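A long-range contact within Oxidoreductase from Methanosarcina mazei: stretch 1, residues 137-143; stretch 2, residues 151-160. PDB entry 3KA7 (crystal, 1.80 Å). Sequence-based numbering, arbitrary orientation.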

# COMPACT_ATOMS: atom_id res chain seq x y z
N SER A 137 -10.49 7.83 16.93
CA SER A 137 -10.01 8.00 15.57
C SER A 137 -9.10 9.21 15.53
O SER A 137 -9.13 10.07 16.42
N LEU A 138 -8.31 9.30 14.47
CA LEU A 138 -7.45 10.44 14.26
C LEU A 138 -8.28 11.71 14.22
O LEU A 138 -7.91 12.72 14.81
N GLN A 139 -9.40 11.66 13.50
CA GLN A 139 -10.23 12.86 13.35
C GLN A 139 -10.71 13.34 14.72
O GLN A 139 -10.67 14.54 15.02
N ALA A 140 -11.16 12.39 15.54
CA ALA A 140 -11.68 12.73 16.85
C ALA A 140 -10.57 13.36 17.69
O ALA A 140 -10.81 14.36 18.37
N TRP A 141 -9.37 12.79 17.65
CA TRP A 141 -8.24 13.36 18.39
C TRP A 141 -7.87 14.78 17.91
O TRP A 141 -7.72 15.70 18.72
N ILE A 142 -7.74 14.96 16.60
CA ILE A 142 -7.41 16.28 16.09
C ILE A 142 -8.41 17.30 16.61
O ILE A 142 -8.02 18.35 17.12
N LYS A 143 -9.69 16.97 16.51
CA LYS A 143 -10.77 17.88 16.91
C LYS A 143 -10.69 18.25 18.39
O LYS A 143 -11.09 19.35 18.80
N LEU A 151 -6.90 21.20 9.62
CA LEU A 151 -6.23 19.98 10.02
C LEU A 151 -7.03 18.73 9.64
O LEU A 151 -6.43 17.69 9.34
N ILE A 152 -8.36 18.82 9.63
CA ILE A 152 -9.20 17.67 9.22
C ILE A 152 -9.11 17.44 7.72
O ILE A 152 -8.99 16.30 7.26
N LYS A 153 -9.16 18.52 6.94
CA LYS A 153 -8.98 18.39 5.48
C LYS A 153 -7.61 17.78 5.17
O LYS A 153 -7.50 16.88 4.32
N PHE A 154 -6.58 18.27 5.85
CA PHE A 154 -5.22 17.80 5.64
C PHE A 154 -5.13 16.33 6.04
O PHE A 154 -4.61 15.51 5.29
N ALA A 155 -5.65 16.01 7.22
CA ALA A 155 -5.64 14.61 7.70
C ALA A 155 -6.37 13.67 6.75
O ALA A 155 -5.89 12.56 6.47
N ASP A 156 -7.53 14.10 6.25
CA ASP A 156 -8.28 13.25 5.31
C ASP A 156 -7.49 13.02 4.02
O ASP A 156 -7.55 11.95 3.43
N SER A 157 -6.77 14.04 3.57
CA SER A 157 -5.95 13.90 2.37
C SER A 157 -4.80 12.92 2.63
O SER A 157 -4.55 11.99 1.84
N PHE A 158 -4.10 13.10 3.74
CA PHE A 158 -3.04 12.18 4.09
C PHE A 158 -3.55 10.75 4.22
O PHE A 158 -2.95 9.83 3.67
N CYS A 159 -4.64 10.56 4.96
CA CYS A 159 -5.20 9.22 5.20
C CYS A 159 -5.74 8.57 3.93
O CYS A 159 -5.62 7.35 3.73
N GLY A 160 -6.35 9.38 3.07
CA GLY A 160 -6.86 8.91 1.79
C GLY A 160 -5.75 8.44 0.86
O GLY A 160 -5.82 7.34 0.32

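Two helical segments, 138-143 and 151-160, run nearly antiparallel (156° between directions), their axes 10.2 Å apart at closest approach, and pack through side chains without a direct hydrogen bond between them. Ile142 points toward the other helix with chi1 m and chi2 t. This conformation extends CD1 to 3.5 Å from Ala155 CB, while CG2 lies 3.6 Å from Ile152 CD1 and 3.7 Å from Leu151 CB, so both branches are used. Ala155, pointing toward the first helix, offers only a methyl and leaves room for the long branch of Ile142. One turn before Ile142, Leu138 also points in; its t, p rotamer places CD2 3.7 Å from Cys159 SG and 3.9 Å from Ala155 CB. Cys159, with chi1 m, thus continues the apolar row one turn beyond Ala155. Leu151 (m, t) points inward too; its CB lies closest to Ile142 CG2, and its CD1 is 4.1 Å from that same CG2.

Ile152 starts sideways and bends inward: with chi1 and chi2 both m, its CD1 reaches Ile142 and also approaches Lys143 CG at 4.1 Å. Lys143 (m, t, t, t) is exposed and extended beyond CB, and touches Ile152 through its aliphatic CG. Gln139 likewise leaves its helix sideways; chi1 and chi2 are t, and chi3 of -63° sets the amide so that OE1 comes 3.8 Å from Ile152 CG2. The same OE1 is 4.3 Å from Asp156 OD1, too far for direct bonding and unsuitable because both are acceptors. Two waters resolve the pairing by donating to both sides: water 1 to Gln139 OE1 (2.5 Å) and Asp156 OD1 (3.0 Å), water 2 to Asp156 OD2 (2.6 Å) and, weakly, to Gln139 OE1 (3.3 Å). Away from the interface, Ser137 (chi1 p) caps the first helix, its OG accepting from Ala140 N at 3.1 Å.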

# COMPACT_ATOMS: atom_id res chain seq x y z
CB SER A 137 -11.17 8.20 14.60
OG SER A 137 -11.79 9.45 14.79
CB LEU A 138 -6.69 10.28 12.93
CG LEU A 138 -5.84 11.50 12.53
CD1 LEU A 138 -4.74 11.79 13.56
CD2 LEU A 138 -5.25 11.32 11.16
CB GLN A 139 -11.44 12.57 12.47
CG GLN A 139 -12.38 13.76 12.34
CD GLN A 139 -13.48 13.52 11.31
OE1 GLN A 139 -13.20 13.37 10.13
NE2 GLN A 139 -14.72 13.50 11.76
CB ALA A 140 -12.23 11.51 17.55
CB TRP A 141 -7.01 12.43 18.38
CG TRP A 141 -5.88 13.02 19.14
CD1 TRP A 141 -5.68 12.98 20.49
CD2 TRP A 141 -4.80 13.78 18.59
NE1 TRP A 141 -4.53 13.66 20.82
CE2 TRP A 141 -3.98 14.17 19.67
CE3 TRP A 141 -4.44 14.15 17.30
CZ2 TRP A 141 -2.82 14.92 19.49
CZ3 TRP A 141 -3.28 14.92 17.12
CH2 TRP A 141 -2.49 15.28 18.22
CB ILE A 142 -7.43 16.31 14.55
CG1 ILE A 142 -6.26 15.48 14.00
CG2 ILE A 142 -7.33 17.76 14.06
CD1 ILE A 142 -6.33 15.25 12.48
CB LYS A 143 -12.13 17.27 16.59
CG LYS A 143 -12.48 17.28 15.10
CD LYS A 143 -13.91 16.85 14.85
CE LYS A 143 -14.23 16.85 13.37
NZ LYS A 143 -15.69 16.68 13.13
CB LEU A 151 -5.89 19.97 11.52
CG LEU A 151 -4.87 21.01 11.98
CD1 LEU A 151 -4.53 20.73 13.46
CD2 LEU A 151 -3.62 20.97 11.09
CB ILE A 152 -10.67 17.81 9.68
CG1 ILE A 152 -10.74 17.87 11.21
CG2 ILE A 152 -11.48 16.61 9.20
CD1 ILE A 152 -10.03 16.72 11.90
CB LYS A 153 -9.08 19.76 4.79
CG LYS A 153 -10.35 20.50 5.12
CD LYS A 153 -11.55 19.75 4.65
CE LYS A 153 -11.79 19.96 3.18
NZ LYS A 153 -13.10 19.38 2.75
CB PHE A 154 -4.24 18.66 6.45
CG PHE A 154 -2.82 18.18 6.42
CD1 PHE A 154 -2.13 18.11 5.23
CD2 PHE A 154 -2.17 17.81 7.59
CE1 PHE A 154 -0.82 17.66 5.19
CE2 PHE A 154 -0.86 17.36 7.56
CZ PHE A 154 -0.19 17.29 6.35
CB ALA A 155 -6.25 14.52 9.08
CB ASP A 156 -9.63 13.87 4.95
CG ASP A 156 -10.72 13.54 5.96
OD1 ASP A 156 -10.53 12.65 6.82
OD2 ASP A 156 -11.79 14.19 5.87
CB SER A 157 -5.42 15.26 1.94
OG SER A 157 -4.55 15.14 0.83
CB PHE A 158 -2.35 12.60 5.39
CG PHE A 158 -1.43 11.55 5.92
CD1 PHE A 158 -0.18 11.38 5.36
CD2 PHE A 158 -1.83 10.72 6.94
CE1 PHE A 158 0.68 10.39 5.84
CE2 PHE A 158 -0.99 9.73 7.42
CZ PHE A 158 0.27 9.57 6.86
CB CYS A 159 -6.30 9.29 6.25
SG CYS A 159 -5.71 9.56 7.95
O HOH W 1 -12.95 11.65 8.28
O HOH W 2 -13.83 15.03 7.31